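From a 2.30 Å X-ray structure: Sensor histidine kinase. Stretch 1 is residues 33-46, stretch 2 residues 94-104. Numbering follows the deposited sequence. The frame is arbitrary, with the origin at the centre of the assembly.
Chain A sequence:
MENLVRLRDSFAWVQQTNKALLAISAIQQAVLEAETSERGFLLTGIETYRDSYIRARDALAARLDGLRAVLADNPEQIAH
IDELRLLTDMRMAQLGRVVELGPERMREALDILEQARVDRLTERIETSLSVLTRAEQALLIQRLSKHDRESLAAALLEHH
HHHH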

ATOM      1  N   GLU A  33       4.606  -4.140   4.351  1.00 24.82           N
ATOM      2  CA  GLU A  33       4.746  -4.084   5.799  1.00 27.96           C
ATOM      3  C   GLU A  33       3.392  -4.055   6.525  1.00 28.80           C
ATOM      4  O   GLU A  33       3.245  -4.663   7.579  1.00 33.06           O
ATOM      5  CB  GLU A  33       5.624  -2.897   6.203  1.00 31.02           C
ATOM      6  CG  GLU A  33       6.045  -2.910   7.662  1.00 55.08           C
ATOM      7  CD  GLU A  33       6.808  -4.172   8.044  1.00 70.74           C
ATOM      8  OE1 GLU A  33       7.819  -4.483   7.378  1.00 76.64           O
ATOM      9  OE2 GLU A  33       6.402  -4.851   9.013  1.00 71.83           O
ATOM     10  N   ALA A  34       2.402  -3.368   5.955  1.00 24.25           N
ATOM     11  CA  ALA A  34       1.058  -3.337   6.543  1.00 22.67           C
ATOM     12  C   ALA A  34       0.413  -4.720   6.485  1.00 27.28           C
ATOM     13  O   ALA A  34      -0.185  -5.189   7.456  1.00 23.12           O
ATOM     14  CB  ALA A  34       0.179  -2.307   5.823  1.00 22.19           C
ATOM     15  N   GLU A  35       0.538  -5.366   5.331  1.00 24.13           N
ATOM     16  CA  GLU A  35       0.008  -6.710   5.154  1.00 32.37           C
ATOM     17  C   GLU A  35       0.689  -7.729   6.071  1.00 29.13           C
ATOM     18  O   GLU A  35       0.028  -8.455   6.812  1.00 31.44           O
ATOM     19  CB  GLU A  35       0.151  -7.147   3.697  1.00 30.91           C
ATOM     20  CG  GLU A  35      -0.527  -8.466   3.396  1.00 32.29           C
ATOM     21  CD  GLU A  35      -0.204  -8.953   2.008  1.00 36.47           C
ATOM     22  OE1 GLU A  35      -0.970  -8.624   1.085  1.00 32.74           O
ATOM     23  OE2 GLU A  35       0.823  -9.651   1.839  1.00 37.76           O
ATOM     24  N   THR A  36       2.015  -7.777   6.034  1.00 25.36           N
ATOM     25  CA  THR A  36       2.727  -8.746   6.849  1.00 29.45           C
ATOM     26  C   THR A  36       2.472  -8.512   8.349  1.00 36.16           C
ATOM     27  O   THR A  36       2.363  -9.463   9.123  1.00 38.89           O
ATOM     28  CB  THR A  36       4.240  -8.769   6.532  1.00 26.58           C
ATOM     29  OG1 THR A  36       4.789 -10.025   6.943  1.00 31.30           O
ATOM     30  CG2 THR A  36       4.975  -7.636   7.257  1.00 26.70           C
ATOM     31  N   SER A  37       2.350  -7.251   8.754  1.00 30.04           N
ATOM     32  CA  SER A  37       2.115  -6.941  10.164  1.00 30.16           C
ATOM     33  C   SER A  37       0.722  -7.381  10.600  1.00 27.03           C
ATOM     34  O   SER A  37       0.552  -7.940  11.676  1.00 33.11           O
ATOM     35  CB  SER A  37       2.318  -5.452  10.439  1.00 24.81           C
ATOM     36  OG  SER A  37       3.670  -5.114  10.241  1.00 31.13           O
ATOM     37  N   GLU A  38      -0.266  -7.137   9.750  1.00 23.01           N
ATOM     38  CA  GLU A  38      -1.626  -7.581  10.018  1.00 31.02           C
ATOM     39  C   GLU A  38      -1.693  -9.105  10.148  1.00 27.97           C
ATOM     40  O   GLU A  38      -2.321  -9.631  11.060  1.00 34.40           O
ATOM     41  CB  GLU A  38      -2.579  -7.061   8.936  1.00 29.30           C
ATOM     42  CG  GLU A  38      -3.933  -7.738   8.911  1.00 34.68           C
ATOM     43  CD  GLU A  38      -3.965  -8.914   7.958  1.00 42.87           C
ATOM     44  OE1 GLU A  38      -3.884  -8.675   6.740  1.00 42.30           O
ATOM     45  OE2 GLU A  38      -4.064 -10.072   8.423  1.00 49.71           O
ATOM     46  N   ARG A  39      -1.028  -9.811   9.245  1.00 21.69           N
ATOM     47  CA  ARG A  39      -0.947 -11.272   9.334  1.00 25.65           C
ATOM     48  C   ARG A  39      -0.260 -11.731  10.607  1.00 23.99           C
ATOM     49  O   ARG A  39      -0.711 -12.669  11.248  1.00 32.34           O
ATOM     50  CB  ARG A  39      -0.240 -11.850   8.111  1.00 25.99           C
ATOM     51  CG  ARG A  39      -1.017 -11.578   6.859  1.00 30.31           C
ATOM     52  CD  ARG A  39      -0.430 -12.249   5.642  1.00 29.06           C
ATOM     53  NE  ARG A  39      -1.285 -11.946   4.504  1.00 27.44           N
ATOM     54  CZ  ARG A  39      -1.040 -12.305   3.254  1.00 28.37           C
ATOM     55  NH1 ARG A  39       0.053 -13.008   2.958  1.00 26.72           N
ATOM     56  NH2 ARG A  39      -1.904 -11.969   2.306  1.00 21.79           N
ATOM     57  N   GLY A  40       0.824 -11.063  10.978  1.00 27.71           N
ATOM     58  CA  GLY A  40       1.515 -11.380  12.220  1.00 27.71           C
ATOM     59  C   GLY A  40       0.630 -11.198  13.450  1.00 32.11           C
ATOM     60  O   GLY A  40       0.703 -11.991  14.394  1.00 36.27           O
ATOM     61  N   PHE A  41      -0.213 -10.162  13.431  1.00 29.32           N
ATOM     62  CA  PHE A  41      -1.151  -9.875  14.529  1.00 30.26           C
ATOM     63  C   PHE A  41      -2.238 -10.942  14.644  1.00 30.15           C
ATOM     64  O   PHE A  41      -2.552 -11.401  15.747  1.00 29.14           O
ATOM     65  CB  PHE A  41      -1.793  -8.492  14.344  1.00 31.21           C
ATOM     66  CG  PHE A  41      -2.787  -8.115  15.426  1.00 37.31           C
ATOM     67  CD1 PHE A  41      -2.423  -8.141  16.767  1.00 22.84           C
ATOM     68  CD2 PHE A  41      -4.077  -7.714  15.094  1.00 32.74           C
ATOM     69  CE1 PHE A  41      -3.331  -7.783  17.763  1.00 29.42           C
ATOM     70  CE2 PHE A  41      -4.987  -7.347  16.082  1.00 34.93           C
ATOM     71  CZ  PHE A  41      -4.612  -7.382  17.422  1.00 31.24           C
ATOM     72  N   LEU A  42      -2.811 -11.334  13.507  1.00 27.31           N
ATOM     73  CA  LEU A  42      -3.791 -12.421  13.488  1.00 28.85           C
ATOM     74  C   LEU A  42      -3.202 -13.718  14.021  1.00 34.48           C
ATOM     75  O   LEU A  42      -3.872 -14.473  14.728  1.00 42.07           O
ATOM     76  CB  LEU A  42      -4.290 -12.676  12.072  1.00 34.38           C
ATOM     77  CG  LEU A  42      -5.372 -11.795  11.476  1.00 44.64           C
ATOM     78  CD1 LEU A  42      -5.857 -12.449  10.189  1.00 37.29           C
ATOM     79  CD2 LEU A  42      -6.514 -11.639  12.469  1.00 55.25           C
ATOM     80  N   LEU A  43      -1.947 -13.981  13.663  1.00 34.32           N
ATOM     81  CA  LEU A  43      -1.279 -15.222  14.051  1.00 29.67           C
ATOM     82  C   LEU A  43      -0.943 -15.291  15.536  1.00 37.95           C
ATOM     83  O   LEU A  43      -1.100 -16.343  16.162  1.00 37.64           O
ATOM     84  CB  LEU A  43       0.009 -15.393  13.246  1.00 23.69           C
ATOM     85  CG  LEU A  43      -0.141 -16.013  11.858  1.00 31.63           C
ATOM     86  CD1 LEU A  43       1.152 -15.833  11.085  1.00 30.41           C
ATOM     87  CD2 LEU A  43      -0.551 -17.502  11.949  1.00 25.68           C
ATOM     88  N   THR A  44      -0.473 -14.173  16.090  1.00 40.08           N
ATOM     89  CA  THR A  44       0.143 -14.181  17.420  1.00 36.17           C
ATOM     90  C   THR A  44      -0.661 -13.474  18.501  1.00 36.81           C
ATOM     91  O   THR A  44      -0.515 -13.787  19.678  1.00 44.07           O
ATOM     92  CB  THR A  44       1.542 -13.534  17.407  1.00 35.75           C
ATOM     93  OG1 THR A  44       1.423 -12.137  17.102  1.00 30.90           O
ATOM     94  CG2 THR A  44       2.453 -14.219  16.390  1.00 30.37           C
ATOM     95  N   GLY A  45      -1.488 -12.511  18.114  1.00 35.67           N
ATOM     96  CA  GLY A  45      -2.212 -11.716  19.092  1.00 31.20           C
ATOM     97  C   GLY A  45      -1.296 -10.749  19.834  1.00 37.98           C
ATOM     98  O   GLY A  45      -1.688 -10.145  20.829  1.00 42.45           O
ATOM     99  N   ILE A  46      -0.071 -10.596  19.348  1.00 40.63           N
ATOM    100  CA  ILE A  46       0.897  -9.708  19.987  1.00 44.26           C
ATOM    101  C   ILE A  46       0.769  -8.284  19.430  1.00 41.16           C
ATOM    102  O   ILE A  46       0.965  -8.056  18.231  1.00 31.78           O
ATOM    103  CB  ILE A  46       2.340 -10.247  19.845  1.00 39.69           C
ATOM    104  CG1 ILE A  46       2.494 -11.545  20.643  1.00 44.59           C
ATOM    105  CG2 ILE A  46       3.361  -9.208  20.315  1.00 37.68           C
ATOM    106  CD1 ILE A  46       3.766 -12.329  20.326  1.00 41.34           C
TER
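Stretch 2, residues 94-104: QLGRVVELGPE

Residues 94-101 of stretch 2 form the last turns of a helix that begins earlier in the chain. It runs alongside helix 33-44 in the same N-to-C sense, the two axes crossing at 16° with a closest approach of 9.7 Å. The register pairs Glu38 with Val99, their CA atoms 6.0 Å apart, and the backbones draw nearer toward the C-terminal end, where Leu42 CA and Pro103 CA are 4.5 Å apart. The helix stops at Gly102, which takes a positive phi (70°) and extended psi (174°); its N still donates to Val98 O at 2.8 Å. A short 3-10 segment then starts at Pro103 and continues later in the chain. No hydrogen bond links the two stretches, so the 530 Å² they bury together rests on packing.

Pro103 has the largest covered area, 85 Å². Its CA-to-CB bond points toward stretch 1, and its ring, C-gamma endo, lies over one face of the Phe41 ring: Pro103 CD stands 4.0 Å from the Phe41 ring centroid, 25° off the normal, a CH-pi contact in which Pro103 CD is 3.6 Å from Phe41 CE2. The same proline reaches the end of helix 33-44, with Pro103 CB 3.5 Å from Leu42 O and Pro103 CG 3.8 Å from Gly45 CA. Gly45, like Gly102, has positive phi and is the first residue to leave its helix, and both helices finish close to this proline.

Leu95, covered over 77 Å², packs at the other end of the contact. In its m,t rotamer it places CD1 4.0 Å from Ala34 CB and 3.8 Å from Glu35 N, against the helix backbone as well as its side chains, while Leu95 CD2 comes within 3.2 Å of Glu38 OE1. The buried Glu38 thus sits among apolar groups: its CG is 3.3 Å from Val99 CG2 and its OE2 3.5 Å from Val98 CG1.

Leu42 (74 Å²) bridges the region between helix and proline. Its CA-to-CB bond points sideways, but the end of the side chain comes nearer, bringing Leu42 CD1 to 3.4 Å from Val98 CG1 and Leu42 CD2 to 3.5 Å from Gly102 C. Phe41 completes this end of the contact; besides meeting Pro103 through its face, it turns an edge to the backbone of Val99, with Phe41 CE2 3.7 Å from Val99 O.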

ATOM      1  N   GLN A  94      -9.443  -3.065   3.457  1.00 26.98           N
ATOM      2  CA  GLN A  94      -9.509  -4.519   3.613  1.00 35.29           C
ATOM      3  C   GLN A  94      -8.727  -5.027   4.841  1.00 26.57           C
ATOM      4  O   GLN A  94      -9.277  -5.730   5.682  1.00 29.64           O
ATOM      5  CB  GLN A  94      -9.015  -5.233   2.343  1.00 31.19           C
ATOM      6  CG  GLN A  94      -9.890  -5.019   1.122  1.00 28.85           C
ATOM      7  CD  GLN A  94      -9.528  -5.970  -0.010  1.00 32.92           C
ATOM      8  OE1 GLN A  94      -8.358  -6.294  -0.219  1.00 27.47           O
ATOM      9  NE2 GLN A  94     -10.535  -6.425  -0.740  1.00 28.04           N
ATOM     10  N   LEU A  95      -7.443  -4.685   4.916  1.00 27.84           N
ATOM     11  CA  LEU A  95      -6.575  -5.079   6.032  1.00 28.45           C
ATOM     12  C   LEU A  95      -7.087  -4.580   7.386  1.00 30.00           C
ATOM     13  O   LEU A  95      -7.076  -5.315   8.375  1.00 27.54           O
ATOM     14  CB  LEU A  95      -5.159  -4.533   5.811  1.00 28.25           C
ATOM     15  CG  LEU A  95      -4.415  -4.956   4.546  1.00 24.30           C
ATOM     16  CD1 LEU A  95      -3.017  -4.330   4.507  1.00 21.77           C
ATOM     17  CD2 LEU A  95      -4.333  -6.495   4.439  1.00 22.83           C
ATOM     18  N   GLY A  96      -7.531  -3.325   7.419  1.00 29.11           N
ATOM     19  CA  GLY A  96      -8.038  -2.710   8.640  1.00 19.72           C
ATOM     20  C   GLY A  96      -9.248  -3.446   9.185  1.00 30.82           C
ATOM     21  O   GLY A  96      -9.442  -3.528  10.396  1.00 34.15           O
ATOM     22  N   ARG A  97     -10.067  -3.990   8.292  1.00 31.48           N
ATOM     23  CA  ARG A  97     -11.248  -4.746   8.713  1.00 29.46           C
ATOM     24  C   ARG A  97     -10.823  -6.077   9.338  1.00 32.91           C
ATOM     25  O   ARG A  97     -11.375  -6.503  10.350  1.00 43.76           O
ATOM     26  CB  ARG A  97     -12.187  -4.972   7.520  1.00 27.35           C
ATOM     27  CG  ARG A  97     -13.433  -5.815   7.800  1.00 41.50           C
ATOM     28  CD  ARG A  97     -14.290  -5.243   8.936  1.00 47.02           C
ATOM     29  NE  ARG A  97     -14.325  -3.784   8.936  1.00 37.85           N
ATOM     30  CZ  ARG A  97     -14.592  -3.048  10.014  1.00 46.81           C
ATOM     31  NH1 ARG A  97     -14.855  -3.641  11.170  1.00 44.51           N
ATOM     32  NH2 ARG A  97     -14.591  -1.720   9.942  1.00 50.29           N
ATOM     33  N   VAL A  98      -9.838  -6.724   8.722  1.00 26.27           N
ATOM     34  CA  VAL A  98      -9.288  -7.972   9.227  1.00 28.59           C
ATOM     35  C   VAL A  98      -8.619  -7.760  10.588  1.00 29.23           C
ATOM     36  O   VAL A  98      -8.779  -8.569  11.497  1.00 31.74           O
ATOM     37  CB  VAL A  98      -8.230  -8.531   8.274  1.00 34.67           C
ATOM     38  CG1 VAL A  98      -7.551  -9.738   8.902  1.00 37.86           C
ATOM     39  CG2 VAL A  98      -8.848  -8.879   6.919  1.00 33.08           C
ATOM     40  N   VAL A  99      -7.860  -6.675  10.702  1.00 25.52           N
ATOM     41  CA  VAL A  99      -7.199  -6.289  11.948  1.00 34.98           C
ATOM     42  C   VAL A  99      -8.241  -6.007  13.034  1.00 38.55           C
ATOM     43  O   VAL A  99      -8.039  -6.332  14.207  1.00 35.09           O
ATOM     44  CB  VAL A  99      -6.303  -5.039  11.727  1.00 25.48           C
ATOM     45  CG1 VAL A  99      -6.029  -4.315  13.020  1.00 22.83           C
ATOM     46  CG2 VAL A  99      -5.003  -5.427  11.048  1.00 27.23           C
ATOM     47  N   GLU A 100      -9.364  -5.421  12.627  1.00 34.39           N
ATOM     48  CA  GLU A 100     -10.457  -5.115  13.547  1.00 38.06           C
ATOM     49  C   GLU A 100     -11.121  -6.373  14.098  1.00 42.32           C
ATOM     50  O   GLU A 100     -11.362  -6.476  15.302  1.00 43.81           O
ATOM     51  CB  GLU A 100     -11.499  -4.211  12.881  1.00 40.35           C
ATOM     52  CG  GLU A 100     -11.155  -2.738  12.955  1.00 43.05           C
ATOM     53  CD  GLU A 100     -11.137  -2.217  14.383  1.00 49.83           C
ATOM     54  OE1 GLU A 100     -11.966  -2.675  15.200  1.00 54.15           O
ATOM     55  OE2 GLU A 100     -10.300  -1.341  14.687  1.00 54.18           O
ATOM     56  N   LEU A 101     -11.418  -7.322  13.216  1.00 36.31           N
ATOM     57  CA  LEU A 101     -11.939  -8.611  13.651  1.00 36.89           C
ATOM     58  C   LEU A 101     -10.902  -9.315  14.532  1.00 38.74           C
ATOM     59  O   LEU A 101     -11.225  -9.793  15.613  1.00 34.65           O
ATOM     60  CB  LEU A 101     -12.347  -9.471  12.454  1.00 35.38           C
ATOM     61  CG  LEU A 101     -13.608  -8.983  11.729  1.00 38.59           C
ATOM     62  CD1 LEU A 101     -13.768  -9.659  10.369  1.00 37.26           C
ATOM     63  CD2 LEU A 101     -14.860  -9.181  12.595  1.00 35.16           C
ATOM     64  N   GLY A 102      -9.658  -9.369  14.069  1.00 35.14           N
ATOM     65  CA  GLY A 102      -8.552  -9.749  14.930  1.00 35.81           C
ATOM     66  C   GLY A 102      -8.500 -11.204  15.359  1.00 37.81           C
ATOM     67  O   GLY A 102      -9.415 -11.975  15.071  1.00 39.85           O
ATOM     68  N   PRO A 103      -7.418 -11.584  16.059  1.00 36.20           N
ATOM     69  CA  PRO A 103      -7.142 -12.967  16.457  1.00 41.20           C
ATOM     70  C   PRO A 103      -8.216 -13.521  17.391  1.00 45.64           C
ATOM     71  O   PRO A 103      -8.466 -14.726  17.384  1.00 44.98           O
ATOM     72  CB  PRO A 103      -5.789 -12.864  17.175  1.00 38.10           C
ATOM     73  CG  PRO A 103      -5.714 -11.441  17.636  1.00 36.41           C
ATOM     74  CD  PRO A 103      -6.405 -10.646  16.577  1.00 35.41           C
ATOM     75  N   GLU A 104      -8.845 -12.649  18.176  1.00 45.89           N
ATOM     76  CA  GLU A 104      -9.918 -13.067  19.080  1.00 44.51           C
ATOM     77  C   GLU A 104     -11.152 -13.518  18.299  1.00 44.71           C
ATOM     78  O   GLU A 104     -12.055 -14.141  18.856  1.00 46.29           O
ATOM     79  CB  GLU A 104     -10.287 -11.952  20.067  1.00 42.03           C
ATOM     80  CG  GLU A 104     -11.093 -10.789  19.459  1.00 51.41           C
ATOM     81  CD  GLU A 104     -10.232  -9.752  18.732  1.00 52.49           C
ATOM     82  OE1 GLU A 104      -9.037 -10.016  18.484  1.00 48.97           O
ATOM     83  OE2 GLU A 104     -10.756  -8.663  18.410  1.00 55.27           O
TER